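Local coordinates for protein 5-oxopent-3-ene-1,2,5-tricarboxylate decarboxylase (Exiguobacterium antarcticum B7, PDB 6IYM) that belongs to the fumarylacetoacetate hydrolase family and binds a magnesium ion through carboxylate side chains, at residues A[33-36]-A[37-40]; A[140-143]-A[144-148]. One frame throughout, in Å; residues are numbered along the deposited sequence.

Contact 1. Residues A[33-36]-A[37-40]; sequences TDSL and LEVI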
loop_
_atom_site.group_PDB
_atom_site.type_symbol
_atom_site.label_atom_id
_atom_site.label_comp_id
_atom_site.label_asym_id
_atom_site.label_seq_id
_atom_site.Cartn_x
_atom_site.Cartn_y
_atom_site.Cartn_z
ATOM N N THR A 33 24.221 5.908 -9.538
ATOM C CA THR A 33 22.891 5.302 -9.796
ATOM C C THR A 33 21.967 6.331 -10.455
ATOM O O THR A 33 22.254 7.527 -10.325
ATOM C CB THR A 33 22.305 4.733 -8.497
ATOM O OG1 THR A 33 20.998 4.245 -8.801
ATOM C CG2 THR A 33 22.247 5.739 -7.372
ATOM N N ASP A 34 20.916 5.859 -11.133
ATOM C CA ASP A 34 19.795 6.673 -11.696
ATOM C C ASP A 34 18.508 6.526 -10.848
ATOM O O ASP A 34 17.424 6.987 -11.312
ATOM C CB ASP A 34 19.489 6.226 -13.126
ATOM C CG ASP A 34 19.078 4.767 -13.129
ATOM O OD1 ASP A 34 19.589 4.055 -12.250
ATOM O OD2 ASP A 34 18.208 4.376 -13.953
ATOM N N SER A 35 18.565 5.827 -9.704
ATOM C CA SER A 35 17.401 5.661 -8.791
ATOM C C SER A 35 17.605 6.504 -7.537
ATOM O O SER A 35 18.549 6.240 -6.766
ATOM C CB SER A 35 17.098 4.250 -8.435
ATOM O OG SER A 35 16.133 4.216 -7.393
ATOM N N LEU A 36 16.758 7.524 -7.381
ATOM C CA LEU A 36 16.781 8.410 -6.200
ATOM C C LEU A 36 16.292 7.622 -4.981
ATOM O O LEU A 36 16.705 7.989 -3.882
ATOM C CB LEU A 36 15.933 9.652 -6.491
ATOM C CG LEU A 36 15.916 10.696 -5.395
ATOM C CD1 LEU A 36 17.320 11.192 -5.098
ATOM C CD2 LEU A 36 15.005 11.854 -5.782
ATOM N N LEU A 37 15.464 6.581 -5.169
ATOM C CA LEU A 37 15.032 5.685 -4.070
ATOM C C LEU A 37 16.251 4.941 -3.528
ATOM O O LEU A 37 16.368 4.803 -2.294
ATOM C CB LEU A 37 13.997 4.684 -4.570
ATOM C CG LEU A 37 13.623 3.600 -3.563
ATOM C CD1 LEU A 37 13.071 4.210 -2.281
ATOM C CD2 LEU A 37 12.626 2.632 -4.177
ATOM N N GLU A 38 17.103 4.492 -4.447
ATOM C CA GLU A 38 18.362 3.775 -4.142
ATOM C C GLU A 38 19.247 4.672 -3.286
ATOM O O GLU A 38 19.839 4.159 -2.341
ATOM C CB GLU A 38 19.089 3.402 -5.429
ATOM C CG GLU A 38 19.402 1.921 -5.540
ATOM C CD GLU A 38 19.900 1.531 -6.924
ATOM O OE1 GLU A 38 19.107 0.953 -7.702
ATOM O OE2 GLU A 38 21.064 1.849 -7.230
ATOM N N VAL A 39 19.332 5.965 -3.621
ATOM C CA VAL A 39 20.157 6.973 -2.887
ATOM C C VAL A 39 19.644 7.085 -1.449
ATOM O O VAL A 39 20.468 7.128 -0.529
ATOM C CB VAL A 39 20.139 8.343 -3.593
ATOM C CG1 VAL A 39 20.801 9.427 -2.763
ATOM C CG2 VAL A 39 20.784 8.270 -4.972
ATOM N N ILE A 40 18.323 7.081 -1.268
ATOM C CA ILE A 40 17.673 7.204 0.068
ATOM C C ILE A 40 17.886 5.923 0.884
ATOM O O ILE A 40 18.369 6.059 2.019
ATOM C CB ILE A 40 16.188 7.569 -0.099
ATOM C CG1 ILE A 40 16.043 8.929 -0.795
ATOM C CG2 ILE A 40 15.491 7.534 1.249
ATOM C CD1 ILE A 40 14.756 9.106 -1.559
#
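Thr33 and Glu38 meet through their side chains across the N-terminal end of helix 36-41. Thr33 OG1 donates to Glu38 OE2 at 2.9 Å. The hydroxyl does not lie in the plane of the carboxylate; it meets OE2 from above, 68° out of that plane. The same hydroxyl accepts from Ser35 N at 3.0 Å, which makes an ST turn. OG1 is thus held by two bonds, one to the backbone and one to the helix. The chi1 of Thr33, 176°, sets OG1 opposite its own N and sends CG2 to Val39, where it lies 3.8 Å from Val39 CG2. The chain of Glu38 runs straight beyond CG, which lets it pass alongside Ser35 CB and reach back to the threonine.

Ser35 is the N-cap residue. Its OG accepts from Glu38 N at 3.1 Å, with an N-H...O angle of 158°. This takes up an amide of the first turn, which has no carbonyl of an earlier turn to bind. Ser35 CB also lies under the Glu38 side chain, 3.7 Å from Glu38 CB. The regular helical bonds start here: Val39 N donates to Ser35 O and Ile40 N donates to Leu36 O. On the inner side, Ile40 CD1 reaches along the turn to Leu36, 3.2 Å from Leu36 O and 4.3 Å from Leu36 CG.

The segment leads from helix 28-31 into helix 36-41. Glu38, on the capped side, is exposed, whereas Leu36 and Ile40 are buried. Leu36 and Ile40 rest on Ile184 of strand 178-186. Leu36 also touches Pro65, while Leu37 and Ile40 touch Tyr66.

Contact 2. Residues A[140-143]-A[144-148]; sequences PENA and LEHVF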
loop_
_atom_site.group_PDB
_atom_site.type_symbol
_atom_site.label_atom_id
_atom_site.label_comp_id
_atom_site.label_asym_id
_atom_site.label_seq_id
_atom_site.Cartn_x
_atom_site.Cartn_y
_atom_site.Cartn_z
ATOM N N PRO A 140 9.969 11.166 20.078
ATOM C CA PRO A 140 10.290 12.571 19.846
ATOM C C PRO A 140 11.785 12.833 19.603
ATOM O O PRO A 140 12.099 13.698 18.806
ATOM C CB PRO A 140 9.821 13.229 21.152
ATOM C CG PRO A 140 8.651 12.391 21.595
ATOM C CD PRO A 140 9.029 10.981 21.198
ATOM N N GLU A 141 12.657 12.042 20.237
ATOM C CA GLU A 141 14.135 12.239 20.247
ATOM C C GLU A 141 14.785 11.671 18.968
ATOM O O GLU A 141 15.833 12.215 18.562
ATOM C CB GLU A 141 14.720 11.597 21.520
ATOM C CG GLU A 141 16.120 12.085 21.895
ATOM C CD GLU A 141 17.268 11.586 21.024
ATOM O OE1 GLU A 141 17.161 10.464 20.495
ATOM O OE2 GLU A 141 18.274 12.322 20.867
ATOM N N ASN A 142 14.249 10.594 18.377
ATOM C CA ASN A 142 14.882 9.928 17.207
ATOM C C ASN A 142 14.063 10.145 15.917
ATOM O O ASN A 142 14.617 9.855 14.868
ATOM C CB ASN A 142 15.162 8.437 17.472
ATOM C CG ASN A 142 13.947 7.531 17.597
ATOM O OD1 ASN A 142 12.812 7.886 17.292
ATOM N ND2 ASN A 142 14.176 6.311 18.042
ATOM N N ALA A 143 12.798 10.574 15.984
ATOM C CA ALA A 143 11.890 10.681 14.803
ATOM C C ALA A 143 12.640 11.203 13.578
ATOM O O ALA A 143 12.755 10.459 12.590
ATOM C CB ALA A 143 10.734 11.592 15.092
ATOM N N LEU A 144 13.121 12.447 13.665
ATOM C CA LEU A 144 13.634 13.247 12.531
ATOM C C LEU A 144 14.924 12.614 12.007
ATOM O O LEU A 144 15.272 12.815 10.805
ATOM C CB LEU A 144 13.841 14.690 12.998
ATOM C CG LEU A 144 12.575 15.515 13.221
ATOM C CD1 LEU A 144 12.935 16.938 13.649
ATOM C CD2 LEU A 144 11.720 15.549 11.960
ATOM N N GLU A 145 15.582 11.826 12.857
ATOM C CA GLU A 145 16.765 11.034 12.459
ATOM C C GLU A 145 16.352 9.984 11.413
ATOM O O GLU A 145 17.206 9.593 10.618
ATOM C CB GLU A 145 17.439 10.449 13.712
ATOM C CG GLU A 145 18.856 10.956 13.906
ATOM C CD GLU A 145 19.830 10.541 12.808
ATOM O OE1 GLU A 145 19.648 9.438 12.242
ATOM O OE2 GLU A 145 20.777 11.318 12.513
ATOM N N HIS A 146 15.094 9.533 11.406
ATOM C CA HIS A 146 14.596 8.572 10.384
ATOM C C HIS A 146 14.043 9.285 9.127
ATOM O O HIS A 146 13.509 8.589 8.263
ATOM C CB HIS A 146 13.552 7.639 11.014
ATOM C CG HIS A 146 14.105 6.741 12.065
ATOM N ND1 HIS A 146 14.366 7.181 13.366
ATOM C CD2 HIS A 146 14.419 5.429 12.034
ATOM C CE1 HIS A 146 14.823 6.168 14.072
ATOM N NE2 HIS A 146 14.866 5.095 13.282
ATOM N N VAL A 147 14.124 10.620 9.028
ATOM C CA VAL A 147 13.550 11.387 7.883
ATOM C C VAL A 147 14.705 11.709 6.920
ATOM O O VAL A 147 15.705 12.302 7.328
ATOM C CB VAL A 147 12.774 12.639 8.359
ATOM C CG1 VAL A 147 12.322 13.517 7.194
ATOM C CG2 VAL A 147 11.560 12.281 9.208
ATOM N N PHE A 148 14.596 11.312 5.665
ATOM C CA PHE A 148 15.552 11.746 4.618
ATOM C C PHE A 148 15.231 13.200 4.239
ATOM O O PHE A 148 16.145 13.972 3.909
ATOM C CB PHE A 148 15.448 10.848 3.390
ATOM C CG PHE A 148 16.417 11.210 2.303
ATOM C CD1 PHE A 148 17.759 10.867 2.413
ATOM C CD2 PHE A 148 15.992 11.912 1.181
ATOM C CE1 PHE A 148 18.656 11.200 1.412
ATOM C CE2 PHE A 148 16.896 12.250 0.184
ATOM C CZ PHE A 148 18.222 11.899 0.307
HETATM O O HOH W 1 13.074 13.709 16.540
HETATM O O HOH W 2 15.573 12.935 15.812
#
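His146 points the CE1 corner of its imidazole at the side-chain amide of Asn142, with CE1 3.9 Å from Asn142 CG. The two side chains are steeply turned, the amide and ring planes standing 72° apart. The ring is fixed by its ND1, which donates to the backbone Asn142 O at 3.1 Å. That carbonyl is only 9° out of the ring plane. Seen from the carbonyl, however, the ring nitrogen sits well above the C=O plane. The chi1 of His146, -66°, puts CG opposite the carbonyl carbon and swings the ring back along the chain to Asn142.

Asn142 O also takes a weak bond from Glu145 N. One residue on, Ala143 O accepts from His146 N at 2.8 Å. These two i to i+3 bonds form a short 3-10 turn. Two waters bridge the turn. Water 1 accepts from Leu144 N and also lies by Pro140 O, at a doubtfully short distance; water 2 joins Glu141 O to Glu145 N, at 2.9 Å from Glu141 O. They span i to i+4 positions, consistent with water inserted where an alpha helix would have direct bonds. The amide of Asn142 is anchored by OD1, which accepts from Thr139 N.

The turn ends a loop after strand 121-131 and leads into strand 147-158, the next strand of the large mixed sheet. Backbone bonds tie His146 to Gly132 and Phe148 to Ile130. Ala143 and Val147 pack on Leu222 of helix 218-225, and Leu144 on Val219 of the same helix.

Contacts 1 and 2 follow one another along the chain, and their centres lie about 20 Å apart. Both are partly buried and lie about 18 Å from the centre of the chain; neither is wholly core nor wholly surface. Contact 1 opens a helix and relies on side-chain hydroxyls and a carboxylate. Contact 2 opens a strand and relies on backbone carbonyls, a ring nitrogen and waters. Each keeps an apolar side for its neighbours, strand 178-186 for residues 33-40 and helix 218-225 for residues 140-148. They meet directly where Ile40 CG1 packs on Phe148 CE2 at 3.6 Å, joining helix 36-41 to the start of strand 147-158.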